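Local coordinates for HIGH affinity ribose transport protein RBSD (Bacillus subtilis, PDB 1OGE), which probably catalyses the interconversion of the beta-pyranose and beta-furanose forms of D-ribose, an early step in ribose breakdown, working as a decamer made of two pentamers, at residues K23-D28 against K109-T114; L44-P49 against G115-Y120; V67-E72 against I93-H98. One frame throughout, in Å; residues are numbered along the deposited sequence.

Contact 1 of 3, residues K23-D28 against K109-T114. With RP5 (5-O-phosphono-beta-D-ribofuranose), chain G.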
# COMPACT_ATOMS: atom_id res chain seq x y z
N LYS A 23 -18.32 15.03 -11.97
CA LYS A 23 -18.61 14.47 -13.27
C LYS A 23 -18.23 13.00 -13.42
O LYS A 23 -17.28 12.53 -12.80
CB LYS A 23 -17.87 15.27 -14.34
CG LYS A 23 -18.08 16.77 -14.25
CD LYS A 23 -17.17 17.51 -15.21
CE LYS A 23 -17.35 19.01 -15.10
NZ LYS A 23 -17.15 19.49 -13.70
N ILE A 24 -19.01 12.29 -14.24
CA ILE A 24 -18.72 10.89 -14.55
C ILE A 24 -18.85 10.79 -16.07
O ILE A 24 -19.57 11.58 -16.68
CB ILE A 24 -19.70 9.89 -13.86
CG1 ILE A 24 -21.10 9.99 -14.47
CG2 ILE A 24 -19.75 10.16 -12.36
CD1 ILE A 24 -22.02 8.87 -14.00
N VAL A 25 -18.16 9.83 -16.67
CA VAL A 25 -18.19 9.66 -18.11
C VAL A 25 -18.73 8.30 -18.54
O VAL A 25 -18.48 7.29 -17.88
CB VAL A 25 -16.76 9.82 -18.71
CG1 VAL A 25 -16.79 9.65 -20.23
CG2 VAL A 25 -16.17 11.17 -18.32
N ILE A 26 -19.49 8.29 -19.63
CA ILE A 26 -20.03 7.06 -20.20
C ILE A 26 -19.31 7.02 -21.53
O ILE A 26 -19.44 7.94 -22.34
CB ILE A 26 -21.54 7.13 -20.44
CG1 ILE A 26 -22.27 7.31 -19.11
CG2 ILE A 26 -22.02 5.85 -21.12
CD1 ILE A 26 -23.78 7.47 -19.26
N ALA A 27 -18.54 5.97 -21.75
CA ALA A 27 -17.75 5.89 -22.97
C ALA A 27 -18.06 4.71 -23.86
O ALA A 27 -18.63 3.71 -23.41
CB ALA A 27 -16.27 5.86 -22.60
N ASP A 28 -17.68 4.85 -25.12
CA ASP A 28 -17.85 3.77 -26.07
C ASP A 28 -16.62 2.89 -25.82
O ASP A 28 -15.79 3.22 -24.98
CB ASP A 28 -17.88 4.31 -27.51
CG ASP A 28 -16.66 5.14 -27.87
OD1 ASP A 28 -16.85 6.22 -28.47
OD2 ASP A 28 -15.52 4.72 -27.56
N LYS A 109 -14.77 11.60 -12.09
CA LYS A 109 -14.61 10.71 -10.94
C LYS A 109 -14.47 9.27 -11.42
O LYS A 109 -13.99 8.40 -10.70
CB LYS A 109 -15.83 10.83 -10.01
CG LYS A 109 -16.01 12.21 -9.41
CD LYS A 109 -14.85 12.55 -8.48
CE LYS A 109 -14.89 14.00 -8.03
NZ LYS A 109 -13.76 14.33 -7.09
N ALA A 110 -14.91 9.01 -12.65
CA ALA A 110 -14.82 7.67 -13.21
C ALA A 110 -15.28 7.66 -14.65
O ALA A 110 -15.97 8.57 -15.11
CB ALA A 110 -15.66 6.70 -12.39
N VAL A 111 -14.87 6.62 -15.36
CA VAL A 111 -15.26 6.44 -16.74
C VAL A 111 -15.95 5.09 -16.78
O VAL A 111 -15.42 4.09 -16.29
CB VAL A 111 -14.03 6.44 -17.69
CG1 VAL A 111 -14.48 6.12 -19.12
CG2 VAL A 111 -13.34 7.80 -17.66
N ILE A 112 -17.15 5.07 -17.35
CA ILE A 112 -17.92 3.84 -17.47
C ILE A 112 -17.79 3.40 -18.92
O ILE A 112 -18.23 4.09 -19.83
CB ILE A 112 -19.39 4.09 -17.10
CG1 ILE A 112 -19.44 4.69 -15.69
CG2 ILE A 112 -20.19 2.81 -17.16
CD1 ILE A 112 -20.72 5.44 -15.39
N ARG A 113 -17.16 2.25 -19.13
CA ARG A 113 -16.96 1.76 -20.48
C ARG A 113 -18.10 0.83 -20.87
O ARG A 113 -18.35 -0.16 -20.20
CB ARG A 113 -15.62 1.01 -20.58
CG ARG A 113 -15.22 0.61 -22.00
CD ARG A 113 -13.90 -0.15 -22.03
NE ARG A 113 -13.48 -0.48 -23.39
CZ ARG A 113 -13.12 -1.70 -23.79
NH1 ARG A 113 -13.13 -2.71 -22.93
NH2 ARG A 113 -12.73 -1.91 -25.04
N THR A 114 -18.79 1.16 -21.96
CA THR A 114 -19.88 0.33 -22.46
C THR A 114 -19.33 -0.49 -23.62
O THR A 114 -18.15 -0.38 -23.96
CB THR A 114 -21.06 1.19 -22.98
OG1 THR A 114 -20.62 1.99 -24.09
CG2 THR A 114 -21.59 2.10 -21.89
C1 RP5 G . -12.06 7.56 -29.14
O4 RP5 G . -11.80 7.63 -30.52
C2 RP5 G . -13.54 7.20 -29.01
O2 RP5 G . -13.71 5.80 -29.14
C3 RP5 G . -14.14 7.89 -30.23
O3 RP5 G . -15.32 7.19 -30.60
C4 RP5 G . -13.00 7.81 -31.26
C5 RP5 G . -12.91 9.09 -32.13
O5 RP5 G . -11.82 9.00 -33.08
P' RP5 G . -12.16 8.30 -34.45
O1X RP5 G . -10.96 8.31 -35.32
O2X RP5 G . -12.59 6.85 -34.19
O3X RP5 G . -13.30 9.04 -35.16
O1 RP5 G . -11.76 8.84 -28.65
O HOH W 1 -13.07 2.65 -23.74
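Val-25, Ile-26 and Ala-27 pair in parallel with Val-111, Ile-112 and Arg-113, joining two inner strands of the mixed six-stranded sheet of the RbsD/FucU fold. The directions of the two short strands differ by 18°. Backbone hydrogen bonds make the ladder: Val-25 donates to Ala-110 O and accepts from Ile-112 N, while Ala-27 donates to Ile-112 O and accepts from Thr-114 N. Ahead of these, Lys-109 N reaches Lys-23 O at 2.8 Å in an almost straight bond (174° at the hydrogen). Ala-27 O is gripped twice, because Thr-114 OG1 also donates to it at 2.7 Å, from the face of its plane opposite Thr-114 N. A chi1 of 62° tucks this hydroxyl between the backbone N and carbonyl carbon of Thr-114, and leaves CG2 to lean on Ile-26 CG2 at 3.9 Å.

Apolar contacts line both faces. On the face of Ile-26 and Ile-112, Ile-24 CD1 meets Ile-112 CD1 at 3.9 Å, the two chains crossing obliquely beneath helices 9-17 and 51-61. On the other face Val-111 uses both branches, CG2 against Val-25 CB at 4.1 Å and CG1 against Ala-27 CB at 3.9 Å.

Charged ends find partners outside the two strands. The extended Arg-113 makes a salt bridge to Asp-41 and a hydrogen bond to Leu-7 O of a neighbouring subunit; Lys-109 NZ forms a salt bridge with Asp-35 of another subunit.

At the C-terminal end of segment 23-28, the substrate-binding Asp-28 holds the sugar of RP5 with both carboxylate oxygens. RP5 O3 donates to Asp-28 OD1 at 2.8 Å, and RP5 O2 donates at 2.6 Å to Asp-28 OD2, which also accepts from Gly-30 N and Leu-31 N.

Contact 2 of 3, residues L44-P49 against G115-Y120. With RP5 (5-O-phosphono-beta-D-ribofuranose), chain G.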
# COMPACT_ATOMS: atom_id res chain seq x y z
N LEU A 44 -19.38 -6.48 -22.40
CA LEU A 44 -19.43 -7.94 -22.41
C LEU A 44 -19.01 -8.42 -23.80
O LEU A 44 -18.20 -9.34 -23.93
CB LEU A 44 -20.85 -8.43 -22.11
CG LEU A 44 -21.03 -9.94 -21.92
CD1 LEU A 44 -20.16 -10.43 -20.78
CD2 LEU A 44 -22.49 -10.26 -21.63
N LYS A 45 -19.56 -7.77 -24.82
CA LYS A 45 -19.26 -8.09 -26.21
C LYS A 45 -19.66 -6.85 -27.00
O LYS A 45 -20.36 -5.98 -26.48
CB LYS A 45 -20.08 -9.31 -26.67
CG LYS A 45 -21.59 -9.06 -26.67
CD LYS A 45 -22.38 -10.36 -26.69
CE LYS A 45 -22.09 -11.20 -27.92
NZ LYS A 45 -22.47 -10.48 -29.17
N PRO A 46 -19.24 -6.75 -28.27
CA PRO A 46 -19.60 -5.57 -29.06
C PRO A 46 -21.10 -5.29 -29.05
O PRO A 46 -21.91 -6.14 -29.42
CB PRO A 46 -19.08 -5.92 -30.45
CG PRO A 46 -17.87 -6.77 -30.14
CD PRO A 46 -18.40 -7.68 -29.05
N GLY A 47 -21.47 -4.09 -28.60
CA GLY A 47 -22.87 -3.71 -28.55
C GLY A 47 -23.60 -4.08 -27.27
O GLY A 47 -24.81 -3.87 -27.16
N LEU A 48 -22.88 -4.62 -26.30
CA LEU A 48 -23.51 -5.01 -25.04
C LEU A 48 -22.59 -4.72 -23.84
O LEU A 48 -21.51 -5.31 -23.73
CB LEU A 48 -23.87 -6.50 -25.08
CG LEU A 48 -24.62 -7.11 -23.89
CD1 LEU A 48 -25.92 -6.37 -23.66
CD2 LEU A 48 -24.89 -8.58 -24.17
N PRO A 49 -22.99 -3.80 -22.95
CA PRO A 49 -24.24 -3.02 -22.99
C PRO A 49 -24.13 -1.92 -24.02
O PRO A 49 -23.03 -1.59 -24.48
CB PRO A 49 -24.33 -2.43 -21.58
CG PRO A 49 -23.40 -3.26 -20.76
CD PRO A 49 -22.27 -3.54 -21.70
N GLY A 115 -20.18 -1.32 -24.22
CA GLY A 115 -19.72 -2.13 -25.34
C GLY A 115 -20.05 -1.45 -26.66
O GLY A 115 -19.98 -2.07 -27.72
N GLU A 116 -20.40 -0.17 -26.59
CA GLU A 116 -20.77 0.61 -27.76
C GLU A 116 -19.64 0.69 -28.79
O GLU A 116 -18.54 1.17 -28.49
CB GLU A 116 -21.17 2.03 -27.34
CG GLU A 116 -21.85 2.85 -28.42
CD GLU A 116 -23.16 2.23 -28.89
OE1 GLU A 116 -24.05 2.00 -28.04
OE2 GLU A 116 -23.30 1.98 -30.10
N PHE A 117 -19.92 0.22 -30.00
CA PHE A 117 -18.95 0.24 -31.09
C PHE A 117 -19.29 1.27 -32.17
O PHE A 117 -19.22 0.97 -33.36
CB PHE A 117 -18.84 -1.14 -31.74
CG PHE A 117 -17.69 -1.97 -31.22
CD1 PHE A 117 -17.52 -2.18 -29.85
CD2 PHE A 117 -16.78 -2.55 -32.11
CE1 PHE A 117 -16.46 -2.96 -29.38
CE2 PHE A 117 -15.72 -3.33 -31.64
CZ PHE A 117 -15.56 -3.54 -30.27
N THR A 118 -19.68 2.47 -31.75
CA THR A 118 -20.00 3.52 -32.70
C THR A 118 -19.22 4.79 -32.34
O THR A 118 -18.98 5.06 -31.16
CB THR A 118 -21.51 3.86 -32.74
OG1 THR A 118 -21.91 4.44 -31.49
CG2 THR A 118 -22.32 2.60 -33.01
N PRO A 119 -18.82 5.57 -33.35
CA PRO A 119 -18.06 6.82 -33.21
C PRO A 119 -18.66 7.87 -32.29
O PRO A 119 -19.87 8.15 -32.33
CB PRO A 119 -17.97 7.32 -34.65
CG PRO A 119 -17.96 6.06 -35.45
CD PRO A 119 -19.03 5.25 -34.77
N TYR A 120 -17.79 8.46 -31.48
CA TYR A 120 -18.15 9.53 -30.55
C TYR A 120 -19.35 9.28 -29.64
O TYR A 120 -20.05 10.22 -29.24
CB TYR A 120 -18.33 10.83 -31.33
CG TYR A 120 -17.20 11.08 -32.30
CD1 TYR A 120 -17.22 10.53 -33.59
CD2 TYR A 120 -16.08 11.83 -31.93
CE1 TYR A 120 -16.15 10.71 -34.47
CE2 TYR A 120 -15.01 12.02 -32.80
CZ TYR A 120 -15.06 11.46 -34.07
OH TYR A 120 -14.00 11.64 -34.94
C1 RP5 G . -12.06 7.56 -29.14
O4 RP5 G . -11.80 7.63 -30.52
C2 RP5 G . -13.54 7.20 -29.01
O2 RP5 G . -13.71 5.80 -29.14
C3 RP5 G . -14.14 7.89 -30.23
O3 RP5 G . -15.32 7.19 -30.60
C4 RP5 G . -13.00 7.81 -31.26
C5 RP5 G . -12.91 9.09 -32.13
O5 RP5 G . -11.82 9.00 -33.08
P' RP5 G . -12.16 8.30 -34.45
O1X RP5 G . -10.96 8.31 -35.32
O2X RP5 G . -12.59 6.85 -34.19
O3X RP5 G . -13.30 9.04 -35.16
O1 RP5 G . -11.76 8.84 -28.65
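Phe-117, its chi1 of -97° well away from a staggered value, lays one face of its ring against Pro-46. Pro-46 CB stands 4.0 Å from the ring centroid of Phe-117, only 8° off the normal, a CH-pi contact, with Pro-46 CG beside it above Phe-117 CZ. Pro-46 and Gly-47 occupy the corners of a type II turn closed by Leu-48 N to Lys-45 O; Leu-44 and Lys-45 together face Leu-48 as a classic beta bulge.

Two backbone bonds clasp Gly-115. Gly-47 N donates to Gly-115 O at 2.7 Å from 45° above the carbonyl plane, whereas Gly-115 N meets Pro-49 O at 2.9 Å in the carbonyl plane. The backbone comes so close here that a CB on Gly-115 would clash with Leu-48 O and Lys-45 O.

Further along, Tyr-120 serves the substrate site: its N donates to RP5 O3 at 2.9 Å, and RP5 C5 lies over one face of its ring, 3.7 Å from Tyr-120 CZ. The loop between strand 39-41 and helix 51-61 is thus fastened to the one linking strand 111-113 to strand 123-127, with Glu-116 OE1 accepting from Phe-51 N at the start of helix 51-61.

Contact 3 of 3, residues V67-E72 against I93-H98. With RP5 (5-O-phosphono-beta-D-ribofuranose), chain G.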
# COMPACT_ATOMS: atom_id res chain seq x y z
N VAL A 67 -25.22 17.96 -19.40
CA VAL A 67 -24.63 16.88 -20.18
C VAL A 67 -23.68 17.51 -21.18
O VAL A 67 -23.99 18.55 -21.77
CB VAL A 67 -25.70 16.07 -20.95
CG1 VAL A 67 -25.05 14.88 -21.63
CG2 VAL A 67 -26.79 15.61 -19.99
N ILE A 68 -22.53 16.89 -21.37
CA ILE A 68 -21.53 17.40 -22.30
C ILE A 68 -21.13 16.29 -23.26
O ILE A 68 -20.79 15.19 -22.85
CB ILE A 68 -20.28 17.89 -21.54
CG1 ILE A 68 -20.69 18.96 -20.52
CG2 ILE A 68 -19.26 18.47 -22.51
CD1 ILE A 68 -19.56 19.42 -19.62
N ALA A 69 -21.20 16.59 -24.56
CA ALA A 69 -20.84 15.61 -25.58
C ALA A 69 -19.93 16.27 -26.62
O ALA A 69 -19.69 17.48 -26.58
CB ALA A 69 -22.09 15.06 -26.25
N ALA A 70 -19.41 15.46 -27.54
CA ALA A 70 -18.55 15.98 -28.59
C ALA A 70 -19.43 16.33 -29.79
O ALA A 70 -20.32 15.57 -30.16
CB ALA A 70 -17.50 14.94 -28.99
N ALA A 71 -19.17 17.49 -30.40
CA ALA A 71 -19.94 17.94 -31.55
C ALA A 71 -20.00 16.88 -32.65
O ALA A 71 -21.06 16.62 -33.23
CB ALA A 71 -19.33 19.23 -32.11
N GLU A 72 -18.86 16.25 -32.91
CA GLU A 72 -18.77 15.21 -33.93
C GLU A 72 -19.88 14.17 -33.83
O GLU A 72 -20.21 13.51 -34.82
CB GLU A 72 -17.41 14.49 -33.84
CG GLU A 72 -16.19 15.34 -34.17
CD GLU A 72 -15.79 16.28 -33.05
OE1 GLU A 72 -14.70 16.88 -33.16
OE2 GLU A 72 -16.56 16.42 -32.07
N ILE A 93 -27.49 20.93 -22.43
CA ILE A 93 -26.59 20.09 -23.22
C ILE A 93 -25.56 20.94 -23.95
O ILE A 93 -25.88 21.68 -24.88
CB ILE A 93 -27.36 19.25 -24.25
CG1 ILE A 93 -28.36 18.34 -23.53
CG2 ILE A 93 -26.38 18.41 -25.06
CD1 ILE A 93 -29.18 17.46 -24.45
N GLU A 94 -24.31 20.81 -23.53
CA GLU A 94 -23.21 21.55 -24.13
C GLU A 94 -22.39 20.66 -25.06
O GLU A 94 -22.12 19.50 -24.75
CB GLU A 94 -22.33 22.14 -23.03
CG GLU A 94 -21.02 22.74 -23.51
CD GLU A 94 -20.27 23.46 -22.40
OE1 GLU A 94 -20.15 22.90 -21.30
OE2 GLU A 94 -19.79 24.59 -22.64
N TYR A 95 -22.00 21.21 -26.21
CA TYR A 95 -21.19 20.48 -27.18
C TYR A 95 -19.80 21.08 -27.31
O TYR A 95 -19.63 22.30 -27.31
CB TYR A 95 -21.87 20.47 -28.55
CG TYR A 95 -23.08 19.59 -28.63
CD1 TYR A 95 -24.32 20.03 -28.15
CD2 TYR A 95 -22.99 18.29 -29.13
CE1 TYR A 95 -25.43 19.20 -28.18
CE2 TYR A 95 -24.10 17.46 -29.16
CZ TYR A 95 -25.32 17.92 -28.68
OH TYR A 95 -26.41 17.09 -28.70
N LEU A 96 -18.81 20.21 -27.43
CA LEU A 96 -17.43 20.63 -27.58
C LEU A 96 -16.79 19.74 -28.62
O LEU A 96 -17.36 18.73 -29.02
CB LEU A 96 -16.68 20.47 -26.25
CG LEU A 96 -17.19 21.24 -25.03
CD1 LEU A 96 -16.32 20.89 -23.83
CD2 LEU A 96 -17.14 22.74 -25.31
N SER A 97 -15.59 20.11 -29.05
CA SER A 97 -14.87 19.30 -30.02
C SER A 97 -14.38 18.08 -29.24
O SER A 97 -14.10 18.17 -28.05
CB SER A 97 -13.67 20.08 -30.57
OG SER A 97 -12.73 20.38 -29.54
N HIS A 98 -14.30 16.94 -29.92
CA HIS A 98 -13.85 15.72 -29.28
C HIS A 98 -12.56 15.94 -28.50
O HIS A 98 -12.34 15.33 -27.46
CB HIS A 98 -13.64 14.62 -30.33
CG HIS A 98 -13.33 13.29 -29.74
ND1 HIS A 98 -14.17 12.64 -28.86
CD2 HIS A 98 -12.26 12.47 -29.90
CE1 HIS A 98 -13.64 11.49 -28.50
NE2 HIS A 98 -12.48 11.36 -29.12
C1 RP5 G . -12.06 7.56 -29.14
O4 RP5 G . -11.80 7.63 -30.52
C2 RP5 G . -13.54 7.20 -29.01
O2 RP5 G . -13.71 5.80 -29.14
C3 RP5 G . -14.14 7.89 -30.23
O3 RP5 G . -15.32 7.19 -30.60
C4 RP5 G . -13.00 7.81 -31.26
C5 RP5 G . -12.91 9.09 -32.13
O5 RP5 G . -11.82 9.00 -33.08
P' RP5 G . -12.16 8.30 -34.45
O1X RP5 G . -10.96 8.31 -35.32
O2X RP5 G . -12.59 6.85 -34.19
O3X RP5 G . -13.30 9.04 -35.16
O1 RP5 G . -11.76 8.84 -28.65
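Leu-96 O and Ala-71 N join the backbones tightly where strands 67-70 and 93-96 end: the N-H donates to the carbonyl at 2.6 Å, and Ala-70 CA lies 3.0 Å from Leu-96 O in a CA-H...O contact. Ala-70 CB fits against His-98 CA at 3.7 Å. Upstream, Glu-94 and Leu-96 donate to Val-67 O and Ala-69 O, and Ala-69 N to Glu-94 O. Ile-68 CG2 touches Leu-96 CD1 at 4.0 Å on one face of the sheet; on the other Tyr-95 turns the edge of its ring to Ala-70 O.

The strands are parallel neighbours joined by a beta-alpha-beta crossover through helices 72-76 and 78-87. Strand 93-96 is part of the outermost strand of the chain's sheet, and its side chains are partly exposed on both faces. Glu-94, on the face of Ile-68, runs alongside it to a salt bridge with Lys-66; Tyr-95, on the face of Ala-69, has its OH bonded to Glu-85.

Ser-97 is the N-cap of helix 98-104. In its first turn, CG of His-98 stands anti to the backbone N (chi1 -174°), which carries the ring edge to the sugar. His-98 NE2 lies 2.7 Å from RP5 O1, in the plane of the imidazole, and either atom could be the donor; the ring also meets that of Tyr-120 edge-to-face. With alanine at His-98, RP5 O1 would probably lose this partner and the Tyr-120 ring its edge-to-face neighbour. The Glu-72 chain, bent at chi2 (77°), brings both carboxylate oxygens to His-98 N, but the bonds are weak, with OE2 3.2 Å from that nitrogen.

How the contacts relate
All three contacts converge on RP5: contact 1 supplies Asp-28, contact 2 Tyr-120 and contact 3 His-98, while His-20 of a neighbouring subunit, the probable proton donor, completes the grip. Segment 109-114 runs directly into 115-120, and contacts 1 and 2 also touch through space, Asp-28 CB lying 3.3 Å from Glu-116 O. Contacts 2 and 3, with centres about 19 Å apart, meet at Tyr-120, whose CD2 is 3.5 Å from Glu-72 CB and 3.7 Å from His-98 ND1. Contacts 1 and 3 build separate parts of one sheet, with strand 123-127 between them; their nearest atoms stay about 5 Å apart, and the ligand bridges them.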